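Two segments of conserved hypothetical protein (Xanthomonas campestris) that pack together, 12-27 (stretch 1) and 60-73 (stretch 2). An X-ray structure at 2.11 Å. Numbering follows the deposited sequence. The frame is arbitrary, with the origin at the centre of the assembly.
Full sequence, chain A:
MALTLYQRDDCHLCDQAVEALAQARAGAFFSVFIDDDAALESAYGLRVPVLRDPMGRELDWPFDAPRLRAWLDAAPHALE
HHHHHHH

Stretch 1 (12-27) HLCDQAVEALAQARAG
Stretch 2 (60-73) DWPFDAPRLRAWLD

Small residues often line the places where helices pack closely, and here Ala17, Ala20 and Ala24 all touch the partner. Stretch 1 opens as a helix at His12; in stretch 2 an extended lead-in, with a cis peptide before Pro62, enters helix 65-73. The axes approach to 8.8 Å and cross at -63°. In register, Ala17 CA lies 7.5 Å from Phe63 CA and Ala24 CA 4.7 Å from Ala65 CA.

Trp61 covers the most surface. With chi1 t and chi2 -100°, its indole lies against the first turns: Leu13 CB sits over the five-membered ring, 4.3 Å from its centroid, and Gln16 CB is 3.5 Å from Trp61 CH2. Farther along the chain, Phe63 (chi1 p) places CZ 3.8 Å from Ala17 CB.

Ala24 covers the second-largest area. Ala24 CB, directed toward stretch 2, lies 3.8 Å from Leu68 CG and 3.6 Å from Ala65 O. Leu68 (t, p) also brings CD2 to 3.9 Å from Ala20 CB.

At the helix end, Arg25 adopts positive phi (55/44) in a Schellman motif, and Ala24 O accepts from Arg69 NH2 (2.8 Å) and Arg69 NE (3.1 Å). Arg69 (t, p, p) also forms a salt bridge, Arg69 NH1 to Asp73 OD1, 2.9 Å. Beyond it, Ala26 CB meets Leu72 CD1 at 3.6 Å.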

ATOM      1  N   HIS A  12       9.407  -7.860   4.743  1.00 14.09           N
ATOM      2  CA  HIS A  12       8.735  -8.938   4.033  1.00 12.71           C
ATOM      3  C   HIS A  12       7.262  -8.614   3.758  1.00 11.04           C
ATOM      4  O   HIS A  12       6.727  -8.983   2.714  1.00 11.65           O
ATOM      5  CB  HIS A  12       8.838 -10.231   4.843  1.00 12.32           C
ATOM      6  CG  HIS A  12       8.075 -11.376   4.254  1.00 12.88           C
ATOM      7  ND1 HIS A  12       8.415 -11.959   3.052  1.00 12.75           N
ATOM      8  CD2 HIS A  12       6.978 -12.033   4.695  1.00 12.78           C
ATOM      9  CE1 HIS A  12       7.558 -12.928   2.779  1.00 11.82           C
ATOM     10  NE2 HIS A  12       6.676 -12.993   3.760  1.00 12.83           N
ATOM     11  N   LEU A  13       6.609  -7.932   4.693  1.00  8.96           N
ATOM     12  CA  LEU A  13       5.198  -7.579   4.514  1.00  8.06           C
ATOM     13  C   LEU A  13       5.036  -6.627   3.338  1.00  6.41           C
ATOM     14  O   LEU A  13       4.081  -6.731   2.568  1.00  5.25           O
ATOM     15  CB  LEU A  13       4.635  -6.931   5.778  1.00  7.04           C
ATOM     16  CG  LEU A  13       4.837  -7.704   7.087  1.00  7.37           C
ATOM     17  CD1 LEU A  13       4.076  -7.000   8.201  1.00  5.68           C
ATOM     18  CD2 LEU A  13       4.343  -9.147   6.928  1.00  7.02           C
ATOM     19  N   CYS A  14       5.979  -5.698   3.204  1.00  6.40           N
ATOM     20  CA  CYS A  14       5.949  -4.738   2.112  1.00  7.75           C
ATOM     21  C   CYS A  14       6.183  -5.438   0.778  1.00  7.12           C
ATOM     22  O   CYS A  14       5.550  -5.107  -0.220  1.00  5.83           O
ATOM     23  CB  CYS A  14       7.000  -3.643   2.326  1.00  9.43           C
ATOM     24  SG  CYS A  14       6.566  -2.437   3.621  1.00 12.60           S
ATOM     25  N   ASP A  15       7.090  -6.409   0.758  1.00  8.17           N
ATOM     26  CA  ASP A  15       7.355  -7.139  -0.473  1.00  7.72           C
ATOM     27  C   ASP A  15       6.104  -7.895  -0.880  1.00  7.20           C
ATOM     28  O   ASP A  15       5.821  -8.039  -2.063  1.00  7.53           O
ATOM     29  CB  ASP A  15       8.492  -8.142  -0.293  1.00  8.50           C
ATOM     30  CG  ASP A  15       9.786  -7.486   0.121  1.00 10.05           C
ATOM     31  OD1 ASP A  15      10.016  -6.316  -0.260  1.00  8.05           O
ATOM     32  OD2 ASP A  15      10.572  -8.149   0.822  1.00 11.33           O
ATOM     33  N   GLN A  16       5.357  -8.378   0.111  1.00  8.28           N
ATOM     34  CA  GLN A  16       4.127  -9.116  -0.159  1.00  7.45           C
ATOM     35  C   GLN A  16       3.048  -8.203  -0.733  1.00  8.07           C
ATOM     36  O   GLN A  16       2.231  -8.635  -1.546  1.00  6.07           O
ATOM     37  CB  GLN A  16       3.596  -9.773   1.112  1.00  6.75           C
ATOM     38  CG  GLN A  16       4.467 -10.874   1.681  1.00  9.40           C
ATOM     39  CD  GLN A  16       3.851 -11.497   2.926  1.00 10.22           C
ATOM     40  OE1 GLN A  16       3.052 -12.431   2.841  1.00 13.87           O
ATOM     41  NE2 GLN A  16       4.202 -10.963   4.085  1.00 10.64           N
ATOM     42  N   ALA A  17       3.034  -6.944  -0.297  1.00  7.35           N
ATOM     43  CA  ALA A  17       2.052  -5.989  -0.804  1.00  5.91           C
ATOM     44  C   ALA A  17       2.345  -5.789  -2.288  1.00  6.59           C
ATOM     45  O   ALA A  17       1.438  -5.717  -3.110  1.00  6.98           O
ATOM     46  CB  ALA A  17       2.164  -4.667  -0.064  1.00  4.62           C
ATOM     47  N   VAL A  18       3.624  -5.709  -2.624  1.00  6.50           N
ATOM     48  CA  VAL A  18       4.018  -5.531  -4.011  1.00  6.63           C
ATOM     49  C   VAL A  18       3.455  -6.668  -4.873  1.00  7.31           C
ATOM     50  O   VAL A  18       2.962  -6.431  -5.975  1.00  4.45           O
ATOM     51  CB  VAL A  18       5.557  -5.493  -4.144  1.00  7.24           C
ATOM     52  CG1 VAL A  18       5.960  -5.421  -5.618  1.00  5.71           C
ATOM     53  CG2 VAL A  18       6.107  -4.286  -3.387  1.00  5.68           C
ATOM     54  N   GLU A  19       3.517  -7.898  -4.363  1.00  8.13           N
ATOM     55  CA  GLU A  19       3.006  -9.048  -5.102  1.00  7.24           C
ATOM     56  C   GLU A  19       1.484  -9.009  -5.180  1.00  8.47           C
ATOM     57  O   GLU A  19       0.897  -9.441  -6.176  1.00  6.94           O
ATOM     58  CB  GLU A  19       3.453 -10.357  -4.448  1.00  6.75           C
ATOM     59  CG  GLU A  19       4.958 -10.474  -4.274  1.00  9.25           C
ATOM     60  CD  GLU A  19       5.432 -11.909  -4.087  1.00 14.16           C
ATOM     61  OE1 GLU A  19       4.805 -12.662  -3.313  1.00 13.15           O
ATOM     62  OE2 GLU A  19       6.447 -12.280  -4.712  1.00 17.44           O
ATOM     63  N   ALA A  20       0.844  -8.499  -4.131  1.00  8.09           N
ATOM     64  CA  ALA A  20      -0.610  -8.403  -4.110  1.00  7.64           C
ATOM     65  C   ALA A  20      -1.055  -7.443  -5.214  1.00  7.83           C
ATOM     66  O   ALA A  20      -2.077  -7.659  -5.859  1.00  7.49           O
ATOM     67  CB  ALA A  20      -1.084  -7.902  -2.754  1.00  7.28           C
ATOM     68  N   LEU A  21      -0.286  -6.375  -5.419  1.00  6.93           N
ATOM     69  CA  LEU A  21      -0.601  -5.406  -6.459  1.00  5.88           C
ATOM     70  C   LEU A  21      -0.524  -6.046  -7.835  1.00  5.41           C
ATOM     71  O   LEU A  21      -1.306  -5.722  -8.719  1.00  4.61           O
ATOM     72  CB  LEU A  21       0.357  -4.215  -6.380  1.00  5.04           C
ATOM     73  CG  LEU A  21       0.032  -3.294  -5.200  1.00  3.27           C
ATOM     74  CD1 LEU A  21       1.257  -2.504  -4.791  1.00  3.35           C
ATOM     75  CD2 LEU A  21      -1.123  -2.381  -5.587  1.00  1.68           C
ATOM     76  N   ALA A  22       0.425  -6.959  -8.010  1.00  6.44           N
ATOM     77  CA  ALA A  22       0.598  -7.645  -9.289  1.00  6.71           C
ATOM     78  C   ALA A  22      -0.503  -8.670  -9.517  1.00  7.35           C
ATOM     79  O   ALA A  22      -1.085  -8.738 -10.601  1.00 10.38           O
ATOM     80  CB  ALA A  22       1.963  -8.340  -9.335  1.00  5.69           C
ATOM     81  N   GLN A  23      -0.795  -9.464  -8.491  1.00  5.80           N
ATOM     82  CA  GLN A  23      -1.815 -10.499  -8.611  1.00  7.38           C
ATOM     83  C   GLN A  23      -3.234  -9.961  -8.738  1.00  7.34           C
ATOM     84  O   GLN A  23      -4.049 -10.530  -9.459  1.00  6.38           O
ATOM     85  CB  GLN A  23      -1.710 -11.487  -7.441  1.00  7.28           C
ATOM     86  CG  GLN A  23      -0.412 -12.312  -7.473  1.00  7.94           C
ATOM     87  CD  GLN A  23      -0.427 -13.487  -6.510  1.00 10.00           C
ATOM     88  OE1 GLN A  23      -0.581 -13.311  -5.304  1.00  9.55           O
ATOM     89  NE2 GLN A  23      -0.252 -14.696  -7.041  1.00  9.04           N
ATOM     90  N   ALA A  24      -3.531  -8.874  -8.034  1.00  6.22           N
ATOM     91  CA  ALA A  24      -4.855  -8.267  -8.113  1.00  7.70           C
ATOM     92  C   ALA A  24      -4.918  -7.436  -9.390  1.00  8.32           C
ATOM     93  O   ALA A  24      -5.964  -6.891  -9.742  1.00  9.69           O
ATOM     94  CB  ALA A  24      -5.100  -7.377  -6.900  1.00  7.82           C
ATOM     95  N   ARG A  25      -3.784  -7.347 -10.080  1.00  8.52           N
ATOM     96  CA  ARG A  25      -3.683  -6.578 -11.311  1.00  9.47           C
ATOM     97  C   ARG A  25      -4.126  -5.141 -11.071  1.00 10.08           C
ATOM     98  O   ARG A  25      -4.889  -4.564 -11.850  1.00  8.70           O
ATOM     99  CB  ARG A  25      -4.520  -7.219 -12.424  1.00 11.07           C
ATOM    100  CG  ARG A  25      -4.001  -8.590 -12.863  1.00 13.24           C
ATOM    101  CD  ARG A  25      -2.594  -8.511 -13.466  1.00 17.98           C
ATOM    102  NE  ARG A  25      -2.570  -7.841 -14.766  1.00 20.57           N
ATOM    103  CZ  ARG A  25      -1.500  -7.758 -15.556  1.00 22.22           C
ATOM    104  NH1 ARG A  25      -0.345  -8.303 -15.191  1.00 21.86           N
ATOM    105  NH2 ARG A  25      -1.589  -7.133 -16.721  1.00 24.23           N
ATOM    106  N   ALA A  26      -3.663  -4.577  -9.962  1.00  9.23           N
ATOM    107  CA  ALA A  26      -3.981  -3.201  -9.646  1.00 10.56           C
ATOM    108  C   ALA A  26      -3.234  -2.464 -10.746  1.00 12.46           C
ATOM    109  O   ALA A  26      -2.268  -2.992 -11.298  1.00 16.05           O
ATOM    110  CB  ALA A  26      -3.433  -2.834  -8.281  1.00  9.76           C
ATOM    111  N   GLY A  27      -3.667  -1.263 -11.087  1.00 11.72           N
ATOM    112  CA  GLY A  27      -2.977  -0.558 -12.151  1.00 14.13           C
ATOM    113  C   GLY A  27      -1.569  -0.119 -11.795  1.00 13.29           C
ATOM    114  O   GLY A  27      -0.773  -0.868 -11.225  1.00 11.74           O
ATOM    115  N   ASP A  60      -4.933  -0.799   4.797  1.00  8.17           N
ATOM    116  CA  ASP A  60      -3.792  -1.209   5.611  1.00  8.25           C
ATOM    117  C   ASP A  60      -3.548  -2.708   5.562  1.00  7.93           C
ATOM    118  O   ASP A  60      -4.485  -3.489   5.450  1.00  7.21           O
ATOM    119  CB  ASP A  60      -4.002  -0.812   7.074  1.00 10.47           C
ATOM    120  CG  ASP A  60      -4.016   0.690   7.287  1.00 10.53           C
ATOM    121  OD1 ASP A  60      -4.141   1.111   8.456  1.00 11.93           O
ATOM    122  OD2 ASP A  60      -3.905   1.444   6.302  1.00  8.81           O
ATOM    123  N   TRP A  61      -2.280  -3.102   5.645  1.00  7.62           N
ATOM    124  CA  TRP A  61      -1.921  -4.509   5.655  1.00  6.93           C
ATOM    125  C   TRP A  61      -2.609  -5.115   6.883  1.00  7.51           C
ATOM    126  O   TRP A  61      -2.796  -4.433   7.892  1.00  7.42           O
ATOM    127  CB  TRP A  61      -0.406  -4.653   5.782  1.00  7.25           C
ATOM    128  CG  TRP A  61       0.040  -6.074   5.717  1.00  9.36           C
ATOM    129  CD1 TRP A  61       0.377  -6.881   6.762  1.00  7.71           C
ATOM    130  CD2 TRP A  61       0.166  -6.869   4.535  1.00  8.84           C
ATOM    131  NE1 TRP A  61       0.707  -8.137   6.300  1.00 10.55           N
ATOM    132  CE2 TRP A  61       0.586  -8.155   4.934  1.00  9.08           C
ATOM    133  CE3 TRP A  61      -0.038  -6.618   3.171  1.00  8.56           C
ATOM    134  CZ2 TRP A  61       0.808  -9.189   4.014  1.00  7.95           C
ATOM    135  CZ3 TRP A  61       0.180  -7.649   2.256  1.00  8.93           C
ATOM    136  CH2 TRP A  61       0.598  -8.914   2.683  1.00  7.43           C
ATOM    137  N   PRO A  62      -2.996  -6.400   6.822  1.00  7.44           N
ATOM    138  CA  PRO A  62      -2.844  -7.332   5.706  1.00  6.68           C
ATOM    139  C   PRO A  62      -3.955  -7.276   4.661  1.00  6.00           C
ATOM    140  O   PRO A  62      -5.102  -6.941   4.959  1.00  5.30           O
ATOM    141  CB  PRO A  62      -2.832  -8.679   6.406  1.00  7.96           C
ATOM    142  CG  PRO A  62      -3.892  -8.479   7.445  1.00  5.54           C
ATOM    143  CD  PRO A  62      -3.543  -7.100   8.004  1.00  8.49           C
ATOM    144  N   PHE A  63      -3.587  -7.611   3.434  1.00  5.71           N
ATOM    145  CA  PHE A  63      -4.531  -7.688   2.334  1.00  6.20           C
ATOM    146  C   PHE A  63      -4.023  -8.636   1.258  1.00  6.76           C
ATOM    147  O   PHE A  63      -2.871  -8.550   0.834  1.00  6.92           O
ATOM    148  CB  PHE A  63      -4.830  -6.307   1.722  1.00  3.51           C
ATOM    149  CG  PHE A  63      -3.608  -5.477   1.387  1.00  5.02           C
ATOM    150  CD1 PHE A  63      -3.234  -4.413   2.209  1.00  2.58           C
ATOM    151  CD2 PHE A  63      -2.889  -5.705   0.211  1.00  3.56           C
ATOM    152  CE1 PHE A  63      -2.167  -3.576   1.862  1.00  5.68           C
ATOM    153  CE2 PHE A  63      -1.816  -4.877  -0.149  1.00  4.74           C
ATOM    154  CZ  PHE A  63      -1.456  -3.808   0.679  1.00  2.38           C
ATOM    155  N   ASP A  64      -4.877  -9.565   0.844  1.00  6.31           N
ATOM    156  CA  ASP A  64      -4.517 -10.503  -0.212  1.00  7.64           C
ATOM    157  C   ASP A  64      -5.108  -9.990  -1.524  1.00  8.96           C
ATOM    158  O   ASP A  64      -5.792  -8.961  -1.538  1.00  8.37           O
ATOM    159  CB  ASP A  64      -5.047 -11.906   0.099  1.00 10.19           C
ATOM    160  CG  ASP A  64      -6.528 -11.916   0.418  1.00 11.51           C
ATOM    161  OD1 ASP A  64      -7.247 -11.012  -0.061  1.00 11.08           O
ATOM    162  OD2 ASP A  64      -6.973 -12.837   1.139  1.00 13.30           O
ATOM    163  N   ALA A  65      -4.853 -10.705  -2.617  1.00  7.33           N
ATOM    164  CA  ALA A  65      -5.348 -10.301  -3.929  1.00  8.21           C
ATOM    165  C   ALA A  65      -6.844  -9.997  -3.968  1.00  8.40           C
ATOM    166  O   ALA A  65      -7.256  -8.963  -4.492  1.00  9.60           O
ATOM    167  CB  ALA A  65      -5.008 -11.364  -4.964  1.00  8.86           C
ATOM    168  N   PRO A  66      -7.684 -10.895  -3.423  1.00  8.55           N
ATOM    169  CA  PRO A  66      -9.117 -10.590  -3.468  1.00  8.17           C
ATOM    170  C   PRO A  66      -9.556  -9.356  -2.669  1.00  9.28           C
ATOM    171  O   PRO A  66     -10.459  -8.630  -3.086  1.00  8.72           O
ATOM    172  CB  PRO A  66      -9.767 -11.885  -2.968  1.00  8.99           C
ATOM    173  CG  PRO A  66      -8.703 -12.530  -2.145  1.00 11.65           C
ATOM    174  CD  PRO A  66      -7.452 -12.267  -2.941  1.00  7.70           C
ATOM    175  N   ARG A  67      -8.924  -9.113  -1.524  1.00  8.51           N
ATOM    176  CA  ARG A  67      -9.288  -7.960  -0.713  1.00  9.40           C
ATOM    177  C   ARG A  67      -8.854  -6.689  -1.425  1.00  7.55           C
ATOM    178  O   ARG A  67      -9.569  -5.687  -1.443  1.00  5.44           O
ATOM    179  CB  ARG A  67      -8.617  -8.026   0.662  1.00 12.20           C
ATOM    180  CG  ARG A  67      -9.122  -6.943   1.603  1.00 15.50           C
ATOM    181  CD  ARG A  67      -8.330  -6.862   2.903  1.00 16.60           C
ATOM    182  NE  ARG A  67      -8.930  -5.863   3.781  1.00 17.97           N
ATOM    183  CZ  ARG A  67      -8.252  -5.033   4.568  1.00 18.91           C
ATOM    184  NH1 ARG A  67      -6.926  -5.069   4.604  1.00 17.19           N
ATOM    185  NH2 ARG A  67      -8.907  -4.148   5.310  1.00 19.07           N
ATOM    186  N   LEU A  68      -7.669  -6.740  -2.016  1.00  6.80           N
ATOM    187  CA  LEU A  68      -7.140  -5.598  -2.733  1.00  7.76           C
ATOM    188  C   LEU A  68      -8.008  -5.276  -3.946  1.00  7.19           C
ATOM    189  O   LEU A  68      -8.449  -4.142  -4.123  1.00  7.74           O
ATOM    190  CB  LEU A  68      -5.695  -5.882  -3.157  1.00  6.19           C
ATOM    191  CG  LEU A  68      -5.029  -4.860  -4.079  1.00  8.31           C
ATOM    192  CD1 LEU A  68      -5.267  -3.465  -3.546  1.00  8.87           C
ATOM    193  CD2 LEU A  68      -3.529  -5.159  -4.177  1.00  7.86           C
ATOM    194  N   ARG A  69      -8.251  -6.281  -4.781  1.00  8.25           N
ATOM    195  CA  ARG A  69      -9.069  -6.098  -5.972  1.00  8.85           C
ATOM    196  C   ARG A  69     -10.460  -5.584  -5.602  1.00  8.80           C
ATOM    197  O   ARG A  69     -11.016  -4.735  -6.298  1.00 10.88           O
ATOM    198  CB  ARG A  69      -9.151  -7.417  -6.758  1.00 10.18           C
ATOM    199  CG  ARG A  69     -10.186  -7.454  -7.886  1.00 13.03           C
ATOM    200  CD  ARG A  69     -10.200  -6.183  -8.732  1.00 14.93           C
ATOM    201  NE  ARG A  69      -8.913  -5.893  -9.345  1.00 18.66           N
ATOM    202  CZ  ARG A  69      -8.614  -4.742  -9.941  1.00 19.49           C
ATOM    203  NH1 ARG A  69      -9.515  -3.765 -10.008  1.00 19.19           N
ATOM    204  NH2 ARG A  69      -7.408  -4.563 -10.463  1.00 19.91           N
ATOM    205  N   ALA A  70     -11.013  -6.079  -4.499  1.00  6.27           N
ATOM    206  CA  ALA A  70     -12.334  -5.634  -4.059  1.00  7.43           C
ATOM    207  C   ALA A  70     -12.277  -4.180  -3.577  1.00  7.12           C
ATOM    208  O   ALA A  70     -13.174  -3.386  -3.852  1.00  6.75           O
ATOM    209  CB  ALA A  70     -12.856  -6.542  -2.936  1.00  5.41           C
ATOM    210  N   TRP A  71     -11.220  -3.835  -2.852  1.00  6.67           N
ATOM    211  CA  TRP A  71     -11.071  -2.478  -2.350  1.00  7.57           C
ATOM    212  C   TRP A  71     -11.045  -1.514  -3.528  1.00  8.62           C
ATOM    213  O   TRP A  71     -11.725  -0.491  -3.522  1.00  9.89           O
ATOM    214  CB  TRP A  71      -9.783  -2.361  -1.539  1.00  6.11           C
ATOM    215  CG  TRP A  71      -9.485  -0.973  -1.064  1.00  4.59           C
ATOM    216  CD1 TRP A  71     -10.142  -0.275  -0.093  1.00  4.64           C
ATOM    217  CD2 TRP A  71      -8.432  -0.125  -1.527  1.00  4.50           C
ATOM    218  NE1 TRP A  71      -9.560   0.960   0.079  1.00  5.61           N
ATOM    219  CE2 TRP A  71      -8.504   1.076  -0.793  1.00  5.50           C
ATOM    220  CE3 TRP A  71      -7.427  -0.266  -2.494  1.00  5.68           C
ATOM    221  CZ2 TRP A  71      -7.608   2.134  -0.994  1.00  4.74           C
ATOM    222  CZ3 TRP A  71      -6.531   0.785  -2.694  1.00  4.65           C
ATOM    223  CH2 TRP A  71      -6.631   1.968  -1.946  1.00  5.65           C
ATOM    224  N   LEU A  72     -10.261  -1.855  -4.542  1.00  8.85           N
ATOM    225  CA  LEU A  72     -10.161  -1.027  -5.739  1.00 11.29           C
ATOM    226  C   LEU A  72     -11.522  -0.865  -6.424  1.00 11.38           C
ATOM    227  O   LEU A  72     -11.921   0.245  -6.783  1.00 11.36           O
ATOM    228  CB  LEU A  72      -9.182  -1.654  -6.727  1.00  8.63           C
ATOM    229  CG  LEU A  72      -7.720  -1.707  -6.297  1.00  8.72           C
ATOM    230  CD1 LEU A  72      -6.933  -2.545  -7.287  1.00  8.68           C
ATOM    231  CD2 LEU A  72      -7.161  -0.295  -6.220  1.00  9.84           C
ATOM    232  N   ASP A  73     -12.231  -1.974  -6.600  1.00 11.38           N
ATOM    233  CA  ASP A  73     -13.529  -1.940  -7.264  1.00 12.43           C
ATOM    234  C   ASP A  73     -14.621  -1.294  -6.435  1.00 12.22           C
ATOM    235  O   ASP A  73     -15.697  -1.002  -6.948  1.00 15.20           O
ATOM    236  CB  ASP A  73     -13.976  -3.349  -7.643  1.00 11.30           C
ATOM    237  CG  ASP A  73     -13.053  -4.003  -8.638  1.00 12.79           C
ATOM    238  OD1 ASP A  73     -12.321  -3.275  -9.342  1.00 12.97           O
ATOM    239  OD2 ASP A  73     -13.071  -5.245  -8.726  1.00 14.40           O
TER